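Local structure of glycerol-3-phosphate dehydrogenase [NAD(+)] 1 (Saccharomyces cerevisiae, 4FGW) at residues A[246-251]-A[360-365]. The protein catalyses the NAD(H)-dependent interconversion of dihydroxyacetone phosphate and sn-glycerol 3-phosphate, and promotes glycerol accumulation during hyperosmotic stress. Residues are numbered along the deposited sequence; the frame is centred on the assembly and turned at random.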
ATOM      1  N   ASN A 246      12.800  -2.376  -3.152  1.00 51.33           N
ATOM      2  CA  ASN A 246      13.321  -3.673  -3.585  1.00 52.35           C
ATOM      3  C   ASN A 246      13.806  -4.545  -2.442  1.00 58.49           C
ATOM      4  O   ASN A 246      13.748  -5.768  -2.553  1.00 59.91           O
ATOM      5  CB  ASN A 246      14.356  -3.508  -4.685  1.00 52.34           C
ATOM      6  CG  ASN A 246      13.854  -2.706  -5.858  1.00 59.32           C
ATOM      7  OD1 ASN A 246      12.656  -2.655  -6.151  1.00 52.75           O
ATOM      8  ND2 ASN A 246      14.751  -2.014  -6.516  1.00 47.14           N
ATOM      9  N   VAL A 247      14.226  -3.924  -1.324  1.00 55.97           N
ATOM     10  CA  VAL A 247      14.635  -4.637  -0.105  1.00 58.00           C
ATOM     11  C   VAL A 247      13.353  -5.212   0.518  1.00 59.48           C
ATOM     12  O   VAL A 247      13.325  -6.388   0.897  1.00 60.96           O
ATOM     13  CB  VAL A 247      15.422  -3.731   0.884  1.00 63.76           C
ATOM     14  CG1 VAL A 247      15.718  -4.463   2.193  1.00 66.44           C
ATOM     15  CG2 VAL A 247      16.714  -3.221   0.251  1.00 64.97           C
ATOM     16  N   VAL A 248      12.284  -4.390   0.557  1.00 51.30           N
ATOM     17  CA  VAL A 248      10.967  -4.777   1.055  1.00 49.78           C
ATOM     18  C   VAL A 248      10.355  -5.900   0.176  1.00 53.58           C
ATOM     19  O   VAL A 248       9.830  -6.879   0.717  1.00 54.94           O
ATOM     20  CB  VAL A 248      10.017  -3.553   1.194  1.00 51.08           C
ATOM     21  CG1 VAL A 248       8.685  -3.956   1.829  1.00 49.81           C
ATOM     22  CG2 VAL A 248      10.675  -2.430   1.993  1.00 52.03           C
ATOM     23  N   ALA A 249      10.452  -5.770  -1.164  1.00 48.38           N
ATOM     24  CA  ALA A 249       9.941  -6.761  -2.122  1.00 48.08           C
ATOM     25  C   ALA A 249      10.551  -8.150  -1.879  1.00 54.79           C
ATOM     26  O   ALA A 249       9.872  -9.160  -2.087  1.00 54.47           O
ATOM     27  CB  ALA A 249      10.208  -6.306  -3.552  1.00 47.76           C
ATOM     28  N   LEU A 250      11.816  -8.195  -1.401  1.00 54.07           N
ATOM     29  CA  LEU A 250      12.493  -9.449  -1.062  1.00 57.07           C
ATOM     30  C   LEU A 250      11.809 -10.113   0.135  1.00 63.06           C
ATOM     31  O   LEU A 250      11.504 -11.302   0.070  1.00 64.19           O
ATOM     32  CB  LEU A 250      13.998  -9.255  -0.813  1.00 59.74           C
ATOM     33  CG  LEU A 250      14.880  -8.917  -2.031  1.00 64.32           C
ATOM     34  CD1 LEU A 250      16.250  -8.468  -1.595  1.00 66.48           C
ATOM     35  CD2 LEU A 250      15.031 -10.117  -2.970  1.00 67.85           C
ATOM     36  N   GLY A 251      11.504  -9.322   1.173  1.00 59.41           N
ATOM     37  CA  GLY A 251      10.794  -9.772   2.367  1.00 59.67           C
ATOM     38  C   GLY A 251       9.414 -10.317   2.056  1.00 62.35           C
ATOM     39  O   GLY A 251       8.983 -11.279   2.696  1.00 64.03           O
ATOM     40  N   PHE A 360      16.206  -0.513  11.971  1.00 80.89           N
ATOM     41  CA  PHE A 360      15.587  -1.061  10.763  1.00 75.95           C
ATOM     42  C   PHE A 360      15.583  -2.607  10.760  1.00 80.42           C
ATOM     43  O   PHE A 360      16.273  -3.212   9.933  1.00 79.81           O
ATOM     44  CB  PHE A 360      16.239  -0.447   9.500  1.00 75.67           C
ATOM     45  CG  PHE A 360      16.223   1.067   9.487  1.00 76.37           C
ATOM     46  CD1 PHE A 360      17.252   1.797  10.075  1.00 82.97           C
ATOM     47  CD2 PHE A 360      15.169   1.761   8.912  1.00 73.78           C
ATOM     48  CE1 PHE A 360      17.223   3.194  10.089  1.00 83.53           C
ATOM     49  CE2 PHE A 360      15.147   3.156   8.917  1.00 76.20           C
ATOM     50  CZ  PHE A 360      16.171   3.864   9.509  1.00 78.10           C
ATOM     51  N   PRO A 361      14.803  -3.268  11.661  1.00 78.03           N
ATOM     52  CA  PRO A 361      14.810  -4.743  11.700  1.00 79.17           C
ATOM     53  C   PRO A 361      14.448  -5.478  10.411  1.00 80.43           C
ATOM     54  O   PRO A 361      15.043  -6.524  10.166  1.00 82.30           O
ATOM     55  CB  PRO A 361      13.878  -5.089  12.867  1.00 82.22           C
ATOM     56  CG  PRO A 361      13.066  -3.880  13.088  1.00 84.47           C
ATOM     57  CD  PRO A 361      13.935  -2.720  12.724  1.00 80.15           C
ATOM     58  N   LEU A 362      13.518  -4.944   9.578  1.00 72.59           N
ATOM     59  CA  LEU A 362      13.154  -5.585   8.305  1.00 69.14           C
ATOM     60  C   LEU A 362      14.293  -5.529   7.292  1.00 72.63           C
ATOM     61  O   LEU A 362      14.612  -6.558   6.691  1.00 72.71           O
ATOM     62  CB  LEU A 362      11.842  -5.053   7.713  1.00 65.11           C
ATOM     63  CG  LEU A 362      11.420  -5.640   6.348  1.00 66.64           C
ATOM     64  CD1 LEU A 362      11.062  -7.133   6.459  1.00 68.33           C
ATOM     65  CD2 LEU A 362      10.290  -4.861   5.752  1.00 61.41           C
ATOM     66  N   PHE A 363      14.928  -4.344   7.132  1.00 68.85           N
ATOM     67  CA  PHE A 363      16.088  -4.156   6.251  1.00 68.47           C
ATOM     68  C   PHE A 363      17.217  -5.088   6.694  1.00 76.69           C
ATOM     69  O   PHE A 363      17.843  -5.730   5.847  1.00 77.02           O
ATOM     70  CB  PHE A 363      16.565  -2.684   6.238  1.00 69.73           C
ATOM     71  CG  PHE A 363      15.659  -1.652   5.590  1.00 66.91           C
ATOM     72  CD1 PHE A 363      15.914  -0.292   5.730  1.00 69.73           C
ATOM     73  CD2 PHE A 363      14.548  -2.041   4.843  1.00 65.26           C
ATOM     74  CE1 PHE A 363      15.072   0.661   5.138  1.00 67.09           C
ATOM     75  CE2 PHE A 363      13.712  -1.085   4.251  1.00 64.57           C
ATOM     76  CZ  PHE A 363      13.985   0.257   4.398  1.00 62.56           C
ATOM     77  N   GLU A 364      17.430  -5.208   8.023  1.00 76.99           N
ATOM     78  CA  GLU A 364      18.448  -6.087   8.603  1.00 81.65           C
ATOM     79  C   GLU A 364      18.117  -7.560   8.361  1.00 85.48           C
ATOM     80  O   GLU A 364      19.002  -8.312   7.965  1.00 87.64           O
ATOM     81  CB  GLU A 364      18.652  -5.808  10.102  1.00 87.09           C
ATOM     82  CG  GLU A 364      19.858  -6.537  10.682  1.00105.56           C
ATOM     83  CD  GLU A 364      19.961  -6.621  12.194  1.00136.26           C
ATOM     84  OE1 GLU A 364      19.103  -6.039  12.896  1.00137.85           O
ATOM     85  OE2 GLU A 364      20.925  -7.257  12.677  1.00133.28           O
ATOM     86  N   ALA A 365      16.845  -7.956   8.576  1.00 79.67           N
ATOM     87  CA  ALA A 365      16.344  -9.321   8.390  1.00 79.50           C
ATOM     88  C   ALA A 365      16.558  -9.819   6.957  1.00 81.06           C
ATOM     89  O   ALA A 365      17.073 -10.925   6.782  1.00 82.79           O
ATOM     90  CB  ALA A 365      14.873  -9.394   8.764  1.00 77.82           C
TER
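V247 and F363 mark the crossing of two helices, their CA atoms 6.5 Å apart where the axes of helices 246-251 and 361-365 approach to 9.5 Å at an angle of 71°. The contact illustrates how steeply crossed helices can pack through a few apolar groups: no hydrogen bond joins the segments, and all four touching residues are buried. The ring of F363 meets both valines along one side. With its CG anti to the carbonyl carbon (chi1 -68°), the ring reaches farther toward helix 235-257 than its CB direction alone would suggest. CG1 of V247 approaches CD2 of F363 obliquely, at 3.8 Å, whereas CG2 of V248 lies at the ring edge, close to the ring plane and 4.0 Å from CE2 of F363. The second methyl of V248 turns to another partner, CG1 standing 4.3 Å from CD2 of L362. V248 thus spans the two neighbouring residues of the opposing helix, one branch to each. Its side chain is about 6 Å from that of K245, the probable proton acceptor, which places the contact close to the probable catalytic site, within the helical C-terminal domain. Around it, OE1 and OE2 of E275 on helix 261-283 accept hydrogen bonds from the backbone N of L362 and F363, respectively, at the start of helix 361-371, while V248 also packs on L302 of helix 296-307 and V247 on T343 and C344 of helix 340-354.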